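Local atomic coordinates of transcriptional regulator, Crp/Fnr family (PDB entry 3DV8), a protein that probably acts as a dimeric transcription regulator of the Crp/Fnr family, pairing a cyclic nucleotide-binding domain with a DNA-binding helix-turn-helix domain. Residues N12-N15 against T16-K20; Y124-E127 against L128-T131; V136-L139 against I140-M144; T187-L190 against R191-Q194. All coordinates share one frame; numbering follows the deposited sequence.

Interaction 1 (N12-N15 against T16-K20); sequences NDLN and TAQKK
Asn15 and Gln18 meet in a local helix-capping contact near the N-terminus of the chain, where a loop runs into helix 16-23. Two reciprocal bonds define it. Gln18 N donates to Asn15 OD1 at 2.7 Å, lying almost on the extension of the side-chain C=O bond, and Asn15 N donates to Gln18 OE1 at 3.0 Å with a nearly straight N-H...O angle of 172°. With Asn15 as the N-cap, this exchange of backbone N-H and side-chain oxygen is a capping box. The torsion of Asn15 explains its half of the exchange: CG sits between the backbone N and the carbonyl carbon (chi1 60°), which turns OD1 back over the first turn. The two side chains cross at about a right angle, yet their amide planes are only 25° apart and stacked. Ordinary helical bonding starts at the same residue, as Lys19 N donates to Asn15 O at 2.9 Å. On another side of the turn the extended Lys19 chain passes Leu14, and Lys19 CG lies 3.9 Å from Leu14 CB. Beyond it, Lys19 NZ donates to a water at 2.8 Å, and that water donates to Asn12 O at 3.1 Å.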
loop_
_atom_site.group_PDB
_atom_site.type_symbol
_atom_site.label_atom_id
_atom_site.label_comp_id
_atom_site.label_asym_id
_atom_site.label_seq_id
_atom_site.Cartn_x
_atom_site.Cartn_y
_atom_site.Cartn_z
ATOM N N ASN A 12 -0.282 3.988 -28.642
ATOM C CA ASN A 12 0.384 5.002 -29.494
ATOM C C ASN A 12 1.893 5.062 -29.258
ATOM O O ASN A 12 2.633 5.438 -30.159
ATOM C CB ASN A 12 -0.225 6.388 -29.290
ATOM C CG ASN A 12 -1.659 6.460 -29.750
ATOM O OD1 ASN A 12 -2.582 6.543 -28.934
ATOM N ND2 ASN A 12 -1.863 6.376 -31.058
ATOM N N ASP A 13 2.323 4.693 -28.047
ATOM C CA ASP A 13 3.740 4.625 -27.676
ATOM C C ASP A 13 4.430 3.317 -28.149
ATOM O O ASP A 13 5.660 3.296 -28.260
ATOM C CB ASP A 13 3.911 4.814 -26.155
ATOM C CG ASP A 13 3.370 6.164 -25.655
ATOM O OD1 ASP A 13 3.707 7.213 -26.257
ATOM O OD2 ASP A 13 2.623 6.171 -24.643
ATOM N N LEU A 14 3.666 2.250 -28.431
ATOM C CA LEU A 14 4.236 0.969 -28.916
ATOM C C LEU A 14 4.665 1.032 -30.386
ATOM O O LEU A 14 4.078 1.779 -31.170
ATOM C CB LEU A 14 3.232 -0.190 -28.769
ATOM C CG LEU A 14 2.737 -0.600 -27.382
ATOM C CD1 LEU A 14 1.767 -1.760 -27.534
ATOM C CD2 LEU A 14 3.881 -0.973 -26.445
ATOM N N ASN A 15 5.680 0.237 -30.746
ATOM C CA ASN A 15 6.143 0.108 -32.151
ATOM C C ASN A 15 5.317 -0.958 -32.895
ATOM O O ASN A 15 4.438 -1.572 -32.295
ATOM C CB ASN A 15 7.669 -0.133 -32.243
ATOM C CG ASN A 15 8.152 -1.412 -31.543
ATOM O OD1 ASN A 15 7.466 -2.424 -31.486
ATOM N ND2 ASN A 15 9.370 -1.362 -31.034
ATOM N N THR A 16 5.587 -1.163 -34.186
ATOM C CA THR A 16 4.882 -2.174 -35.004
ATOM C C THR A 16 5.004 -3.586 -34.414
ATOM O O THR A 16 3.989 -4.266 -34.229
ATOM C CB THR A 16 5.395 -2.188 -36.473
ATOM O OG1 THR A 16 5.148 -0.916 -37.076
ATOM C CG2 THR A 16 4.696 -3.265 -37.305
ATOM N N ALA A 17 6.239 -3.996 -34.115
ATOM C CA ALA A 17 6.529 -5.323 -33.542
ATOM C C ALA A 17 5.787 -5.574 -32.218
ATOM O O ALA A 17 5.208 -6.641 -32.035
ATOM C CB ALA A 17 8.043 -5.526 -33.368
ATOM N N GLN A 18 5.797 -4.581 -31.325
ATOM C CA GLN A 18 5.085 -4.645 -30.025
ATOM C C GLN A 18 3.562 -4.656 -30.191
ATOM O O GLN A 18 2.872 -5.418 -29.506
ATOM C CB GLN A 18 5.486 -3.469 -29.129
ATOM C CG GLN A 18 6.926 -3.548 -28.621
ATOM C CD GLN A 18 7.477 -2.227 -28.128
ATOM O OE1 GLN A 18 6.969 -1.153 -28.452
ATOM N NE2 GLN A 18 8.542 -2.301 -27.342
ATOM N N LYS A 19 3.058 -3.781 -31.069
ATOM C CA LYS A 19 1.625 -3.712 -31.421
ATOM C C LYS A 19 1.107 -5.044 -31.967
ATOM O O LYS A 19 0.005 -5.457 -31.627
ATOM C CB LYS A 19 1.339 -2.615 -32.470
ATOM C CG LYS A 19 1.266 -1.186 -31.944
ATOM C CD LYS A 19 1.178 -0.205 -33.115
ATOM C CE LYS A 19 0.974 1.227 -32.659
ATOM N NZ LYS A 19 1.030 2.181 -33.798
ATOM N N LYS A 20 1.912 -5.702 -32.806
ATOM C CA LYS A 20 1.531 -6.976 -33.422
ATOM C C LYS A 20 1.533 -8.147 -32.427
ATOM O O LYS A 20 0.627 -8.995 -32.470
ATOM C CB LYS A 20 2.460 -7.323 -34.585
ATOM C CG LYS A 20 1.803 -8.239 -35.577
ATOM C CD LYS A 20 2.770 -9.130 -36.304
ATOM C CE LYS A 20 2.030 -9.852 -37.407
ATOM N NZ LYS A 20 2.653 -11.109 -37.704
HETATM O O HOH W 1 2.275 4.515 -33.045
#

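Interaction 2 (Y124-E127 against L128-T131); sequences YTNE and LMAT
Glu127 O is gripped by two groups of one residue, Thr131 N at 3.1 Å and Thr131 OG1 at 2.7 Å from that oxygen. The approaches differ: the amide nitrogen stands 37° out of the carbonyl plane, whereas the hydroxyl is tilted only 20° from it. Thr131 can supply both donors because OG1 lies beside its own backbone N and anti to the carbonyl carbon (chi1 -54°), folding the hydroxyl back along the helix toward the carbonyl one turn earlier. The preceding rungs follow the regular pattern of N-H(i+4) to O(i), with Ala130 N 2.7 Å from Asn126 O, Met129 N 2.9 Å from Thr125 O and Leu128 N 3.0 Å from Tyr124 O. These turns belong to helix 119-145, which packs against the same helix of the second subunit and probably corresponds to the long dimerisation helix of Crp/Fnr proteins. There Asn126 ND2 donates to Ala122 O of the second subunit and the selenomethionine Met129 packs on Asn126 of that chain, while Glu127 OE1 is hydrogen-bonded to Ser88 OG, outside that helix, on the second subunit. Other side chains serve their own subunit: Thr125 OG1 is hydrogen-bonded to Tyr111 OH, while Tyr124 and Leu128 both reach Met77 of strand 77-78. Between the segments side chains mostly meet backbone: Leu128 CB lies 3.5 Å from Thr125 O and Ala130 CB 3.4 Å from Asn126 O.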
loop_
_atom_site.group_PDB
_atom_site.type_symbol
_atom_site.label_atom_id
_atom_site.label_comp_id
_atom_site.label_asym_id
_atom_site.label_seq_id
_atom_site.Cartn_x
_atom_site.Cartn_y
_atom_site.Cartn_z
ATOM N N TYR A 124 5.469 2.954 -17.981
ATOM C CA TYR A 124 4.012 2.907 -17.933
ATOM C C TYR A 124 3.533 1.957 -16.804
ATOM O O TYR A 124 2.580 2.278 -16.089
ATOM C CB TYR A 124 3.416 2.516 -19.293
ATOM C CG TYR A 124 1.909 2.549 -19.255
ATOM C CD1 TYR A 124 1.219 3.774 -19.361
ATOM C CD2 TYR A 124 1.167 1.373 -19.059
ATOM C CE1 TYR A 124 -0.178 3.823 -19.294
ATOM C CE2 TYR A 124 -0.219 1.410 -18.987
ATOM C CZ TYR A 124 -0.885 2.639 -19.109
ATOM O OH TYR A 124 -2.253 2.669 -19.041
ATOM N N THR A 125 4.200 0.810 -16.656
ATOM C CA THR A 125 3.877 -0.148 -15.597
ATOM C C THR A 125 4.137 0.450 -14.198
ATOM O O THR A 125 3.390 0.137 -13.262
ATOM C CB THR A 125 4.607 -1.494 -15.796
ATOM O OG1 THR A 125 4.366 -1.969 -17.125
ATOM C CG2 THR A 125 4.116 -2.534 -14.814
ATOM N N ASN A 126 5.173 1.299 -14.068
ATOM C CA ASN A 126 5.457 2.058 -12.820
ATOM C C ASN A 126 4.292 2.946 -12.453
ATOM O O ASN A 126 3.837 2.933 -11.310
ATOM C CB ASN A 126 6.698 2.971 -12.941
ATOM C CG ASN A 126 7.993 2.227 -12.773
ATOM O OD1 ASN A 126 8.316 1.797 -11.671
ATOM N ND2 ASN A 126 8.771 2.105 -13.847
ATOM N N GLU A 127 3.831 3.720 -13.440
ATOM C CA GLU A 127 2.685 4.626 -13.270
ATOM C C GLU A 127 1.402 3.863 -12.912
ATOM O O GLU A 127 0.587 4.355 -12.133
ATOM C CB GLU A 127 2.472 5.529 -14.505
ATOM C CG GLU A 127 3.666 6.467 -14.879
ATOM C CD GLU A 127 4.186 7.386 -13.746
ATOM O OE1 GLU A 127 3.408 7.745 -12.832
ATOM O OE2 GLU A 127 5.389 7.773 -13.794
ATOM N N LEU A 128 1.262 2.650 -13.446
ATOM C CA LEU A 128 0.127 1.781 -13.150
ATOM C C LEU A 128 0.244 1.294 -11.692
ATOM O O LEU A 128 -0.738 1.362 -10.951
ATOM C CB LEU A 128 0.070 0.622 -14.153
ATOM C CG LEU A 128 -1.229 -0.155 -14.298
ATOM C CD1 LEU A 128 -2.389 0.767 -14.705
ATOM C CD2 LEU A 128 -1.018 -1.260 -15.329
HETATM N N MSE A 129 1.438 0.831 -11.291
HETATM C CA MSE A 129 1.710 0.453 -9.877
HETATM C C MSE A 129 1.517 1.600 -8.891
HETATM O O MSE A 129 0.922 1.394 -7.842
HETATM C CB MSE A 129 3.133 -0.099 -9.641
HETATM C CG MSE A 129 3.218 -1.575 -9.319
HETATM SE SE MSE A 129 4.887 -1.937 -8.403
HETATM C CE MSE A 129 6.053 -1.289 -9.685
ATOM N N ALA A 130 2.075 2.770 -9.214
ATOM C CA ALA A 130 1.954 3.977 -8.390
ATOM C C ALA A 130 0.489 4.351 -8.122
ATOM O O ALA A 130 0.149 4.702 -6.998
ATOM C CB ALA A 130 2.708 5.147 -9.034
ATOM N N THR A 131 -0.364 4.242 -9.148
ATOM C CA THR A 131 -1.817 4.482 -9.029
ATOM C C THR A 131 -2.461 3.539 -8.004
ATOM O O THR A 131 -3.199 3.986 -7.125
ATOM C CB THR A 131 -2.552 4.277 -10.385
ATOM O OG1 THR A 131 -1.939 5.093 -11.384
ATOM C CG2 THR A 131 -4.030 4.632 -10.286
#

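Interaction 3 (V136-L139 against I140-M144); sequences VMWL and IEQIM
Leu139 and Ile143 are joined by both apolar and backbone contacts. Leu139 CG is 3.8 Å from Ile143 CD1, and the Ile143 chain crosses Leu139 obliquely at CG and CD1 because its CG1 lies beside its own backbone N (chi1 -70°), pointing it back toward the preceding turn. Met137, a selenomethionine, runs alongside Ile140; its chain bends at chi2 and chi3, bringing the CE methyl against the CG1-CD1 arm of Ile140. The backbone set is a plain alpha-helical ladder: Ile143 N to Leu139 O at 2.8 Å, with an N-H...O angle of 174°, and Ile140 N to Val136 O at 3.0 Å. Ring meets amide where Trp138 and Gln142 lie side by side with planes 54° apart, and Gln142 OE1 is hydrogen-bonded to Arg151 NE, but Gln142 has a second conformer, so its position by the indole is doubtful. Leu139 also packs on Leu69 and Ile143 on Ile67, both of strand 66-72; Val136 packs on Met137 of the second subunit and Met137 on its Val136. A long helix packed on its own beta domain and on the same helix of a second subunit is consistent with the dimerisation helix of Crp/Fnr proteins.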
loop_
_atom_site.group_PDB
_atom_site.type_symbol
_atom_site.label_atom_id
_atom_site.label_comp_id
_atom_site.label_asym_id
_atom_site.label_seq_id
_atom_site.Cartn_x
_atom_site.Cartn_y
_atom_site.Cartn_z
ATOM N N VAL A 136 -4.260 2.075 -2.419
ATOM C CA VAL A 136 -4.018 1.390 -1.148
ATOM C C VAL A 136 -3.584 2.357 -0.022
ATOM O O VAL A 136 -3.905 2.126 1.142
ATOM C CB VAL A 136 -3.013 0.223 -1.340
ATOM C CG1 VAL A 136 -2.571 -0.333 -0.025
ATOM C CG2 VAL A 136 -3.645 -0.880 -2.210
HETATM N N MSE A 137 -2.870 3.431 -0.359
HETATM C CA MSE A 137 -2.496 4.456 0.650
HETATM C C MSE A 137 -3.679 5.300 1.122
HETATM O O MSE A 137 -3.687 5.723 2.282
HETATM C CB MSE A 137 -1.343 5.326 0.165
HETATM C CG MSE A 137 -0.017 4.586 0.077
HETATM SE SE MSE A 137 0.804 4.293 1.799
HETATM C CE MSE A 137 -0.186 2.908 2.338
ATOM N N TRP A 138 -4.645 5.560 0.229
ATOM C CA TRP A 138 -5.897 6.220 0.613
ATOM C C TRP A 138 -6.666 5.302 1.579
ATOM O O TRP A 138 -7.278 5.796 2.538
ATOM C CB TRP A 138 -6.762 6.606 -0.598
ATOM C CG TRP A 138 -8.176 6.990 -0.217
ATOM C CD1 TRP A 138 -8.599 8.187 0.303
ATOM C CD2 TRP A 138 -9.345 6.150 -0.299
ATOM N NE1 TRP A 138 -9.959 8.146 0.544
ATOM C CE2 TRP A 138 -10.442 6.912 0.185
ATOM C CE3 TRP A 138 -9.571 4.827 -0.739
ATOM C CZ2 TRP A 138 -11.756 6.393 0.234
ATOM C CZ3 TRP A 138 -10.878 4.302 -0.683
ATOM C CH2 TRP A 138 -11.953 5.091 -0.201
ATOM N N LEU A 139 -6.612 3.984 1.320
ATOM C CA LEU A 139 -7.230 2.987 2.184
ATOM C C LEU A 139 -6.601 2.968 3.586
ATOM O O LEU A 139 -7.351 2.917 4.558
ATOM C CB LEU A 139 -7.207 1.593 1.547
ATOM C CG LEU A 139 -7.946 0.464 2.281
ATOM C CD1 LEU A 139 -9.384 0.813 2.572
ATOM C CD2 LEU A 139 -7.880 -0.789 1.473
ATOM N N ILE A 140 -5.264 3.014 3.704
ATOM C CA ILE A 140 -4.617 3.069 5.043
ATOM C C ILE A 140 -5.084 4.324 5.787
ATOM O O ILE A 140 -5.487 4.230 6.943
ATOM C CB ILE A 140 -3.054 3.010 5.030
ATOM C CG1 ILE A 140 -2.567 1.618 4.619
ATOM C CG2 ILE A 140 -2.465 3.332 6.418
ATOM C CD1 ILE A 140 -1.079 1.315 5.006
ATOM N N GLU A 141 -5.054 5.470 5.094
ATOM C CA GLU A 141 -5.527 6.756 5.637
ATOM C C GLU A 141 -6.991 6.693 6.107
ATOM O O GLU A 141 -7.304 7.241 7.176
ATOM C CB GLU A 141 -5.314 7.903 4.624
ATOM C CG GLU A 141 -3.815 8.264 4.415
ATOM C CD GLU A 141 -3.519 9.189 3.216
ATOM O OE1 GLU A 141 -4.452 9.613 2.496
ATOM O OE2 GLU A 141 -2.319 9.488 2.990
ATOM N N GLN A 142 -7.845 5.986 5.340
ATOM C CA GLN A 142 -9.268 5.836 5.676
ATOM C C GLN A 142 -9.411 4.926 6.907
ATOM O O GLN A 142 -10.074 5.294 7.874
ATOM C CB GLN A 142 -10.108 5.287 4.496
ATOM C CG GLN A 142 -11.609 5.609 4.629
ATOM C CD GLN A 142 -12.557 4.777 3.737
ATOM O OE1 GLN A 142 -12.544 3.542 3.754
ATOM N NE2 GLN A 142 -13.431 5.470 3.013
ATOM N N ILE A 143 -8.773 3.750 6.875
ATOM C CA ILE A 143 -8.805 2.764 7.986
ATOM C C ILE A 143 -8.333 3.331 9.334
ATOM O O ILE A 143 -8.970 3.109 10.365
ATOM C CB ILE A 143 -7.913 1.527 7.674
ATOM C CG1 ILE A 143 -8.516 0.672 6.562
ATOM C CG2 ILE A 143 -7.746 0.634 8.888
ATOM C CD1 ILE A 143 -7.510 -0.302 5.977
HETATM N N MSE A 144 -7.220 4.059 9.307
HETATM C CA MSE A 144 -6.601 4.613 10.519
HETATM C C MSE A 144 -7.299 5.836 11.092
HETATM O O MSE A 144 -7.634 5.863 12.281
HETATM C CB MSE A 144 -5.135 4.978 10.237
HETATM C CG MSE A 144 -4.229 3.816 9.871
HETATM SE SE MSE A 144 -3.795 2.669 11.350
HETATM C CE MSE A 144 -5.417 1.682 11.635
#

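Interaction 4 (T187-L190 against R191-Q194); sequences TRML and RYFQ
Arg191 lies along Thr187, one turn back on helix 183-195, and its chain can be followed outward atom by atom. CB is 3.5 Å from Thr187 O, the carbonyl that also accepts from Arg191 N at 3.0 Å. CG comes to 3.3 Å from the same Thr187 O, since it sits beside the backbone N (chi1 -71°) and the chain then runs extended to NE. CD is still near that oxygen but begins to meet the threonine methyl. At the tip, NE and CZ each lie 3.7 Å from Thr187 CG2, and the methyl stands over the centre of one guanidinium face, 3.6 Å above its plane. Thr187 OG1, beside its backbone N (chi1 -53°), is hydrogen-bonded to His172 ND1 and Arg183 O, while CG2 points to Arg191. A different side of the helix carries the selenomethionine Met189, whose SE makes oblique Met-aromatic contacts, 5.1 Å from the Phe193 ring centroid at 55° to the ring normal and 5.5 Å from the Tyr192 ring centroid. Met189 and Phe193 both pack on Val152 of helix 148-163, and Leu190 on Ile175 of helix 172-179; Leu190 and Phe193 are buried there, while Arg191 and Tyr192 are exposed. Helices 172-179 and 183-195, followed by hairpin 199-208, form the winged helix-turn-helix of Crp-like proteins, in which the second helix is probably the DNA-recognition helix.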
loop_
_atom_site.group_PDB
_atom_site.type_symbol
_atom_site.label_atom_id
_atom_site.label_comp_id
_atom_site.label_asym_id
_atom_site.label_seq_id
_atom_site.Cartn_x
_atom_site.Cartn_y
_atom_site.Cartn_z
ATOM N N THR A 187 -24.586 -4.537 10.597
ATOM C CA THR A 187 -26.039 -4.525 10.893
ATOM C C THR A 187 -26.388 -3.532 12.010
ATOM O O THR A 187 -27.357 -2.788 11.882
ATOM C CB THR A 187 -26.559 -5.912 11.293
ATOM O OG1 THR A 187 -26.181 -6.848 10.288
ATOM C CG2 THR A 187 -28.081 -5.911 11.439
ATOM N N ARG A 188 -25.573 -3.524 13.071
ATOM C CA ARG A 188 -25.732 -2.611 14.224
ATOM C C ARG A 188 -25.641 -1.151 13.744
ATOM O O ARG A 188 -26.459 -0.304 14.142
ATOM C CB ARG A 188 -24.612 -2.817 15.264
ATOM C CG ARG A 188 -25.040 -2.759 16.735
ATOM C CD ARG A 188 -25.126 -4.175 17.342
ATOM N NE ARG A 188 -23.789 -4.791 17.412
ATOM C CZ ARG A 188 -23.508 -6.049 17.780
ATOM N NH1 ARG A 188 -24.474 -6.914 18.120
ATOM N NH2 ARG A 188 -22.229 -6.465 17.778
HETATM N N MSE A 189 -24.643 -0.897 12.883
HETATM C CA MSE A 189 -24.365 0.423 12.304
HETATM C C MSE A 189 -25.467 0.912 11.376
HETATM O O MSE A 189 -25.798 2.104 11.408
HETATM C CB MSE A 189 -23.044 0.408 11.519
HETATM C CG MSE A 189 -22.513 1.778 11.132
HETATM SE SE MSE A 189 -22.007 2.810 12.705
HETATM C CE MSE A 189 -20.478 1.735 13.353
ATOM N N LEU A 190 -25.987 0.014 10.530
ATOM C CA LEU A 190 -27.076 0.350 9.608
ATOM C C LEU A 190 -28.370 0.667 10.379
ATOM O O LEU A 190 -29.117 1.574 9.993
ATOM C CB LEU A 190 -27.282 -0.754 8.558
ATOM C CG LEU A 190 -26.118 -0.978 7.574
ATOM C CD1 LEU A 190 -26.291 -2.302 6.829
ATOM C CD2 LEU A 190 -25.912 0.197 6.585
ATOM N N ARG A 191 -28.609 -0.061 11.473
ATOM C CA ARG A 191 -29.774 0.186 12.356
ATOM C C ARG A 191 -29.673 1.519 13.116
ATOM O O ARG A 191 -30.694 2.165 13.361
ATOM C CB ARG A 191 -30.007 -0.995 13.290
ATOM C CG ARG A 191 -30.530 -2.205 12.532
ATOM C CD ARG A 191 -30.541 -3.430 13.403
ATOM N NE ARG A 191 -31.229 -4.552 12.769
ATOM C CZ ARG A 191 -31.330 -5.779 13.290
ATOM N NH1 ARG A 191 -30.787 -6.086 14.480
ATOM N NH2 ARG A 191 -31.985 -6.724 12.608
ATOM N N TYR A 192 -28.448 1.911 13.480
ATOM C CA TYR A 192 -28.171 3.245 14.056
ATOM C C TYR A 192 -28.464 4.339 13.005
ATOM O O TYR A 192 -29.038 5.378 13.333
ATOM C CB TYR A 192 -26.725 3.332 14.588
ATOM C CG TYR A 192 -26.221 4.735 14.840
ATOM C CD1 TYR A 192 -26.750 5.522 15.874
ATOM C CD2 TYR A 192 -25.208 5.287 14.043
ATOM C CE1 TYR A 192 -26.279 6.844 16.097
ATOM C CE2 TYR A 192 -24.733 6.595 14.256
ATOM C CZ TYR A 192 -25.273 7.361 15.279
ATOM O OH TYR A 192 -24.796 8.629 15.466
ATOM N N PHE A 193 -28.051 4.084 11.758
ATOM C CA PHE A 193 -28.319 4.968 10.604
ATOM C C PHE A 193 -29.828 5.088 10.340
ATOM O O PHE A 193 -30.314 6.191 10.053
ATOM C CB PHE A 193 -27.595 4.456 9.336
ATOM C CG PHE A 193 -26.118 4.819 9.245
ATOM C CD1 PHE A 193 -25.307 4.995 10.385
ATOM C CD2 PHE A 193 -25.510 4.890 7.980
ATOM C CE1 PHE A 193 -23.944 5.306 10.256
ATOM C CE2 PHE A 193 -24.144 5.195 7.843
ATOM C CZ PHE A 193 -23.366 5.403 8.979
ATOM N N GLN A 194 -30.550 3.963 10.447
ATOM C CA GLN A 194 -32.020 3.950 10.270
ATOM C C GLN A 194 -32.730 4.725 11.384
ATOM O O GLN A 194 -33.669 5.477 11.101
ATOM C CB GLN A 194 -32.597 2.529 10.167
ATOM C CG GLN A 194 -34.086 2.495 9.717
ATOM C CD GLN A 194 -34.661 1.104 9.532
ATOM O OE1 GLN A 194 -35.452 0.876 8.627
ATOM N NE2 GLN A 194 -34.273 0.172 10.387
#

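Overall arrangement
The four contacts follow the chain in series from the N-terminal end to the helix-turn-helix domain, which probably binds DNA. Interactions 2 and 3 occupy successive parts of helix 119-145, with centres 19 Å apart and nearest atoms about 5 Å apart, and both touch the second subunit, so both lie at the dimer interface. Interaction 1 comes close to the first of them, with nearest atoms about 6 Å from interaction 2, but does not touch it and has no part in the subunit interface. Interaction 4 lies in the helix-turn-helix domain, its centre about 23 Å from that of interaction 3 and about 53 Å from that of interaction 1; interactions 1 and 4 lie on opposite sides of the chain's centre.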